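Lovastatin nonaketide synthase, polyketide synthase component (Aspergillus terreus, PDB 7CPX) builds the dihydromonacolin L precursor of lovastatin by repeated condensation of malonyl units, with reduction, dehydration and methylation of the growing chain, working together with LovC. Local coordinates at residues V517-T531 with L884-E896. The protein carries 2 engineered substitutions. Numbering follows the deposited sequence.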
loop_
_atom_site.group_PDB
_atom_site.type_symbol
_atom_site.label_atom_id
_atom_site.label_comp_id
_atom_site.label_asym_id
_atom_site.label_seq_id
_atom_site.Cartn_x
_atom_site.Cartn_y
_atom_site.Cartn_z
ATOM N N VAL A 517 -0.217 20.513 -49.901
ATOM C CA VAL A 517 0.807 21.531 -49.703
ATOM C C VAL A 517 0.899 21.834 -48.216
ATOM O O VAL A 517 -0.120 21.917 -47.520
ATOM C CB VAL A 517 0.489 22.801 -50.512
ATOM C CG1 VAL A 517 1.531 23.874 -50.245
ATOM C CG2 VAL A 517 0.420 22.485 -51.995
ATOM N N LEU A 518 2.118 22.005 -47.728
ATOM C CA LEU A 518 2.396 22.176 -46.313
ATOM C C LEU A 518 3.383 23.314 -46.117
ATOM O O LEU A 518 4.105 23.689 -47.049
ATOM C CB LEU A 518 2.948 20.874 -45.713
ATOM C CG LEU A 518 1.972 19.698 -45.829
ATOM C CD1 LEU A 518 2.611 18.397 -45.393
ATOM C CD2 LEU A 518 0.719 19.959 -45.014
ATOM N N PRO A 519 3.433 23.899 -44.909
ATOM C CA PRO A 519 4.221 25.123 -44.701
ATOM C C PRO A 519 5.630 25.062 -45.269
ATOM O O PRO A 519 5.997 25.893 -46.105
ATOM C CB PRO A 519 4.243 25.262 -43.175
ATOM C CG PRO A 519 2.990 24.607 -42.727
ATOM C CD PRO A 519 2.764 23.461 -43.672
ATOM N N PHE A 520 6.429 24.093 -44.832
ATOM C CA PHE A 520 7.788 23.957 -45.338
ATOM C C PHE A 520 7.737 23.321 -46.719
ATOM O O PHE A 520 7.205 22.219 -46.881
ATOM C CB PHE A 520 8.641 23.129 -44.380
ATOM C CG PHE A 520 8.898 23.806 -43.067
ATOM C CD1 PHE A 520 7.977 23.725 -42.039
ATOM C CD2 PHE A 520 10.059 24.530 -42.863
ATOM C CE1 PHE A 520 8.208 24.351 -40.831
ATOM C CE2 PHE A 520 10.298 25.157 -41.655
ATOM C CZ PHE A 520 9.372 25.067 -40.638
ATOM N N ARG A 521 8.285 24.013 -47.712
ATOM C CA ARG A 521 8.177 23.613 -49.104
ATOM C C ARG A 521 9.558 23.486 -49.727
ATOM O O ARG A 521 10.489 24.214 -49.370
ATOM C CB ARG A 521 7.361 24.627 -49.911
ATOM C CG ARG A 521 5.929 24.811 -49.449
ATOM C CD ARG A 521 5.288 25.992 -50.161
ATOM N NE ARG A 521 3.875 26.142 -49.837
ATOM C CZ ARG A 521 3.412 26.770 -48.765
ATOM N NH1 ARG A 521 4.226 27.304 -47.870
ATOM N NH2 ARG A 521 2.098 26.862 -48.584
ATOM N N ARG A 522 9.682 22.553 -50.666
ATOM C CA ARG A 522 10.847 22.476 -51.529
ATOM C C ARG A 522 10.404 21.965 -52.889
ATOM O O ARG A 522 9.395 21.266 -53.012
ATOM C CB ARG A 522 11.944 21.570 -50.949
ATOM C CG ARG A 522 13.186 21.430 -51.832
ATOM C CD ARG A 522 13.851 22.776 -52.118
ATOM N NE ARG A 522 14.828 22.693 -53.197
ATOM C CZ ARG A 522 16.143 22.611 -53.030
ATOM N NH1 ARG A 522 16.692 22.596 -51.826
ATOM N NH2 ARG A 522 16.928 22.542 -54.102
ATOM N N ALA A 523 11.159 22.341 -53.914
ATOM C CA ALA A 523 10.873 21.936 -55.281
ATOM C C ALA A 523 12.171 21.533 -55.956
ATOM O O ALA A 523 13.203 22.187 -55.772
ATOM C CB ALA A 523 10.186 23.062 -56.052
ATOM N N ILE A 524 12.113 20.461 -56.736
ATOM C CA ILE A 524 13.272 19.878 -57.392
ATOM C C ILE A 524 13.079 20.004 -58.895
ATOM O O ILE A 524 11.977 19.786 -59.411
ATOM C CB ILE A 524 13.459 18.405 -56.982
ATOM C CG1 ILE A 524 13.383 18.258 -55.459
ATOM C CG2 ILE A 524 14.772 17.875 -57.501
ATOM C CD1 ILE A 524 14.394 19.091 -54.698
ATOM N N VAL A 525 14.153 20.355 -59.595
ATOM C CA VAL A 525 14.119 20.614 -61.027
ATOM C C VAL A 525 14.891 19.511 -61.734
ATOM O O VAL A 525 16.053 19.248 -61.402
ATOM C CB VAL A 525 14.705 21.997 -61.361
ATOM C CG1 VAL A 525 14.767 22.206 -62.860
ATOM C CG2 VAL A 525 13.873 23.088 -60.709
ATOM N N GLY A 526 14.246 18.870 -62.705
ATOM C CA GLY A 526 14.883 17.821 -63.473
ATOM C C GLY A 526 14.019 17.323 -64.613
ATOM O O GLY A 526 12.830 17.046 -64.425
ATOM N N HIS A 527 14.607 17.208 -65.804
ATOM C CA HIS A 527 13.849 16.763 -66.967
ATOM C C HIS A 527 13.573 15.265 -66.920
ATOM O O HIS A 527 12.477 14.823 -67.280
ATOM C CB HIS A 527 14.600 17.118 -68.251
ATOM C CG HIS A 527 13.888 16.705 -69.500
ATOM N ND1 HIS A 527 14.551 16.399 -70.669
ATOM C CD2 HIS A 527 12.569 16.549 -69.765
ATOM C CE1 HIS A 527 13.673 16.071 -71.599
ATOM N NE2 HIS A 527 12.462 16.154 -71.076
ATOM N N SER A 528 14.546 14.475 -66.483
ATOM C CA SER A 528 14.453 13.022 -66.485
ATOM C C SER A 528 14.698 12.482 -65.079
ATOM O O SER A 528 14.926 13.234 -64.127
ATOM C CB SER A 528 15.448 12.418 -67.479
ATOM O OG SER A 528 16.781 12.740 -67.122
ATOM N N HIS A 529 14.649 11.153 -64.960
ATOM C CA HIS A 529 14.817 10.523 -63.654
ATOM C C HIS A 529 16.199 10.796 -63.077
ATOM O O HIS A 529 16.333 11.088 -61.885
ATOM C CB HIS A 529 14.571 9.018 -63.764
ATOM C CG HIS A 529 13.144 8.658 -64.033
ATOM N ND1 HIS A 529 12.671 8.376 -65.296
ATOM C CD2 HIS A 529 12.084 8.535 -63.199
ATOM C CE1 HIS A 529 11.382 8.093 -65.229
ATOM N NE2 HIS A 529 11.001 8.184 -63.968
ATOM N N GLU A 530 17.243 10.697 -63.902
ATOM C CA GLU A 530 18.588 10.969 -63.404
ATOM C C GLU A 530 18.731 12.424 -62.978
ATOM O O GLU A 530 19.303 12.719 -61.920
ATOM C CB GLU A 530 19.622 10.622 -64.474
ATOM C CG GLU A 530 19.637 9.156 -64.866
ATOM C CD GLU A 530 20.707 8.839 -65.892
ATOM O OE1 GLU A 530 21.453 9.761 -66.279
ATOM O OE2 GLU A 530 20.801 7.665 -66.311
ATOM N N THR A 531 18.212 13.348 -63.789
ATOM C CA THR A 531 18.312 14.764 -63.458
ATOM C C THR A 531 17.572 15.069 -62.163
ATOM O O THR A 531 18.083 15.784 -61.293
ATOM C CB THR A 531 17.754 15.608 -64.604
ATOM O OG1 THR A 531 18.286 15.139 -65.849
ATOM C CG2 THR A 531 18.125 17.072 -64.422
ATOM N N LEU A 884 14.176 23.145 -70.260
ATOM C CA LEU A 884 13.223 22.441 -69.409
ATOM C C LEU A 884 13.514 22.720 -67.944
ATOM O O LEU A 884 12.602 23.002 -67.160
ATOM C CB LEU A 884 13.267 20.933 -69.672
ATOM C CG LEU A 884 13.041 20.397 -71.087
ATOM C CD1 LEU A 884 12.208 21.353 -71.924
ATOM C CD2 LEU A 884 14.369 20.094 -71.758
ATOM N N ASP A 885 14.789 22.648 -67.558
ATOM C CA ASP A 885 15.155 22.919 -66.175
ATOM C C ASP A 885 14.833 24.357 -65.798
ATOM O O ASP A 885 14.368 24.622 -64.689
ATOM C CB ASP A 885 16.637 22.625 -65.952
ATOM C CG ASP A 885 16.990 21.174 -66.217
ATOM O OD1 ASP A 885 16.085 20.401 -66.594
ATOM O OD2 ASP A 885 18.171 20.808 -66.047
ATOM N N SER A 886 15.068 25.302 -66.709
ATOM C CA SER A 886 14.787 26.701 -66.405
ATOM C C SER A 886 13.301 26.918 -66.139
ATOM O O SER A 886 12.915 27.525 -65.130
ATOM C CB SER A 886 15.262 27.587 -67.556
ATOM O OG SER A 886 16.638 27.384 -67.821
ATOM N N PHE A 887 12.445 26.429 -67.039
ATOM C CA PHE A 887 11.011 26.624 -66.857
ATOM C C PHE A 887 10.501 25.867 -65.636
ATOM O O PHE A 887 9.651 26.375 -64.888
ATOM C CB PHE A 887 10.257 26.190 -68.111
ATOM C CG PHE A 887 8.773 26.381 -68.017
ATOM C CD1 PHE A 887 8.206 27.625 -68.234
ATOM C CD2 PHE A 887 7.945 25.319 -67.705
ATOM C CE1 PHE A 887 6.840 27.804 -68.145
ATOM C CE2 PHE A 887 6.581 25.491 -67.615
ATOM C CZ PHE A 887 6.026 26.735 -67.834
ATOM N N SER A 888 11.002 24.651 -65.415
ATOM C CA SER A 888 10.600 23.893 -64.240
ATOM C C SER A 888 11.054 24.579 -62.960
ATOM O O SER A 888 10.357 24.507 -61.948
ATOM C CB SER A 888 11.161 22.475 -64.313
ATOM O OG SER A 888 10.839 21.737 -63.148
ATOM N N ARG A 889 12.199 25.261 -62.988
ATOM C CA ARG A 889 12.649 26.004 -61.817
ATOM C C ARG A 889 11.786 27.235 -61.589
ATOM O O ARG A 889 11.533 27.620 -60.442
ATOM C CB ARG A 889 14.116 26.397 -61.979
ATOM C CG ARG A 889 14.705 27.102 -60.769
ATOM C CD ARG A 889 16.179 27.420 -60.963
ATOM N NE ARG A 889 16.972 26.224 -61.234
ATOM C CZ ARG A 889 17.289 25.784 -62.445
ATOM N NH1 ARG A 889 16.898 26.417 -63.539
ATOM N NH2 ARG A 889 18.016 24.677 -62.562
ATOM N N ALA A 890 11.327 27.872 -62.667
ATOM C CA ALA A 890 10.384 28.973 -62.510
ATOM C C ALA A 890 9.102 28.491 -61.840
ATOM O O ALA A 890 8.606 29.108 -60.887
ATOM C CB ALA A 890 10.078 29.603 -63.868
ATOM N N LEU A 891 8.559 27.371 -62.321
ATOM C CA LEU A 891 7.363 26.810 -61.699
ATOM C C LEU A 891 7.644 26.380 -60.264
ATOM O O LEU A 891 6.778 26.493 -59.391
ATOM C CB LEU A 891 6.845 25.627 -62.518
ATOM C CG LEU A 891 6.228 25.950 -63.879
ATOM C CD1 LEU A 891 5.728 24.677 -64.540
ATOM C CD2 LEU A 891 5.099 26.961 -63.748
ATOM N N ALA A 892 8.853 25.878 -60.008
ATOM C CA ALA A 892 9.234 25.477 -58.661
ATOM C C ALA A 892 9.242 26.665 -57.714
ATOM O O ALA A 892 8.769 26.566 -56.577
ATOM C CB ALA A 892 10.610 24.815 -58.698
ATOM N N TYR A 893 9.795 27.791 -58.160
ATOM C CA TYR A 893 9.774 29.000 -57.345
ATOM C C TYR A 893 8.343 29.453 -57.097
ATOM O O TYR A 893 7.972 29.787 -55.963
ATOM C CB TYR A 893 10.578 30.100 -58.038
ATOM C CG TYR A 893 10.981 31.243 -57.138
ATOM C CD1 TYR A 893 10.034 32.111 -56.620
ATOM C CD2 TYR A 893 12.314 31.462 -56.817
ATOM C CE1 TYR A 893 10.398 33.158 -55.805
ATOM C CE2 TYR A 893 12.687 32.509 -55.999
ATOM C CZ TYR A 893 11.725 33.354 -55.495
ATOM O OH TYR A 893 12.089 34.401 -54.679
ATOM N N LEU A 894 7.517 29.445 -58.147
ATOM C CA LEU A 894 6.116 29.823 -57.987
ATOM C C LEU A 894 5.429 28.955 -56.941
ATOM O O LEU A 894 4.692 29.462 -56.086
ATOM C CB LEU A 894 5.393 29.710 -59.327
ATOM C CG LEU A 894 5.572 30.876 -60.298
ATOM C CD1 LEU A 894 5.226 30.441 -61.710
ATOM C CD2 LEU A 894 4.705 32.048 -59.873
ATOM N N TRP A 895 5.653 27.643 -57.001
ATOM C CA TRP A 895 5.016 26.736 -56.054
ATOM C C TRP A 895 5.540 26.965 -54.643
ATOM O O TRP A 895 4.759 27.143 -53.705
ATOM C CB TRP A 895 5.239 25.287 -56.483
ATOM C CG TRP A 895 4.533 24.300 -55.615
ATOM C CD1 TRP A 895 3.231 23.911 -55.710
ATOM C CD2 TRP A 895 5.090 23.574 -54.514
ATOM N NE1 TRP A 895 2.940 22.987 -54.737
ATOM C CE2 TRP A 895 4.065 22.763 -53.989
ATOM C CE3 TRP A 895 6.354 23.531 -53.922
ATOM C CZ2 TRP A 895 4.267 21.918 -52.901
ATOM C CZ3 TRP A 895 6.552 22.693 -52.842
ATOM C CH2 TRP A 895 5.514 21.899 -52.342
ATOM N N GLU A 896 6.864 26.992 -54.479
ATOM C CA GLU A 896 7.434 27.207 -53.155
ATOM C C GLU A 896 6.950 28.516 -52.551
ATOM O O GLU A 896 6.923 28.659 -51.324
ATOM C CB GLU A 896 8.960 27.195 -53.230
ATOM C CG GLU A 896 9.554 25.841 -53.576
ATOM C CD GLU A 896 11.067 25.870 -53.642
ATOM O OE1 GLU A 896 11.650 26.962 -53.479
ATOM O OE2 GLU A 896 11.675 24.800 -53.857
#
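Glu896 reaches from the helix 884-896 toward the strand 520-524 with its chain extended beyond CG and sets OE2 beside the strand's backbone. Ala523 N lies close to Glu896 OE2, but so bent an angle (N-H...O 116°) makes this at most a weak and doubtful hydrogen bond, and Arg522 adds a long salt bridge, Arg522 NE lying 3.8 Å from Glu896 OE2. Arg522 and Glu896 run side by side in the same direction with their flat groups steeply turned against each other. Although the arginine leaves the strand on the side facing away from the helix, its bend at chi2 (59°) brings the guanidinium back, and Arg522 NE donates to Ala523 O at 3.1 Å, while Arg522 NH1 bonds to Ile544 O.

Trp895 swings its indole toward the strand. Arg521 CD lies over one face of the ring and Arg521 CB is 3.6 Å from Trp895 CZ3, while Val517 CG2 slides past near Trp895 NE1. Further along, Ala523 CB meets Ala892 CB, and Val525 straddles the next turn: CG1 lies against Asp885, and CG2 against Arg889 CA. At the far end Leu884 CD2 makes a CH-pi contact over one face of the His527 ring, 4.0 Å from its centroid.

Strand and helix run antiparallel, at 173°, their axes approaching to 7.7 Å. The strand is the middle one of a three-stranded antiparallel sheet whose other face carries helices 482-498 and 529-542, so the helix that begins in the malonyl-CoA:ACP transacylase region packs on the small alpha/beta linker subdomain characteristic of ketosynthase-acyltransferase modules.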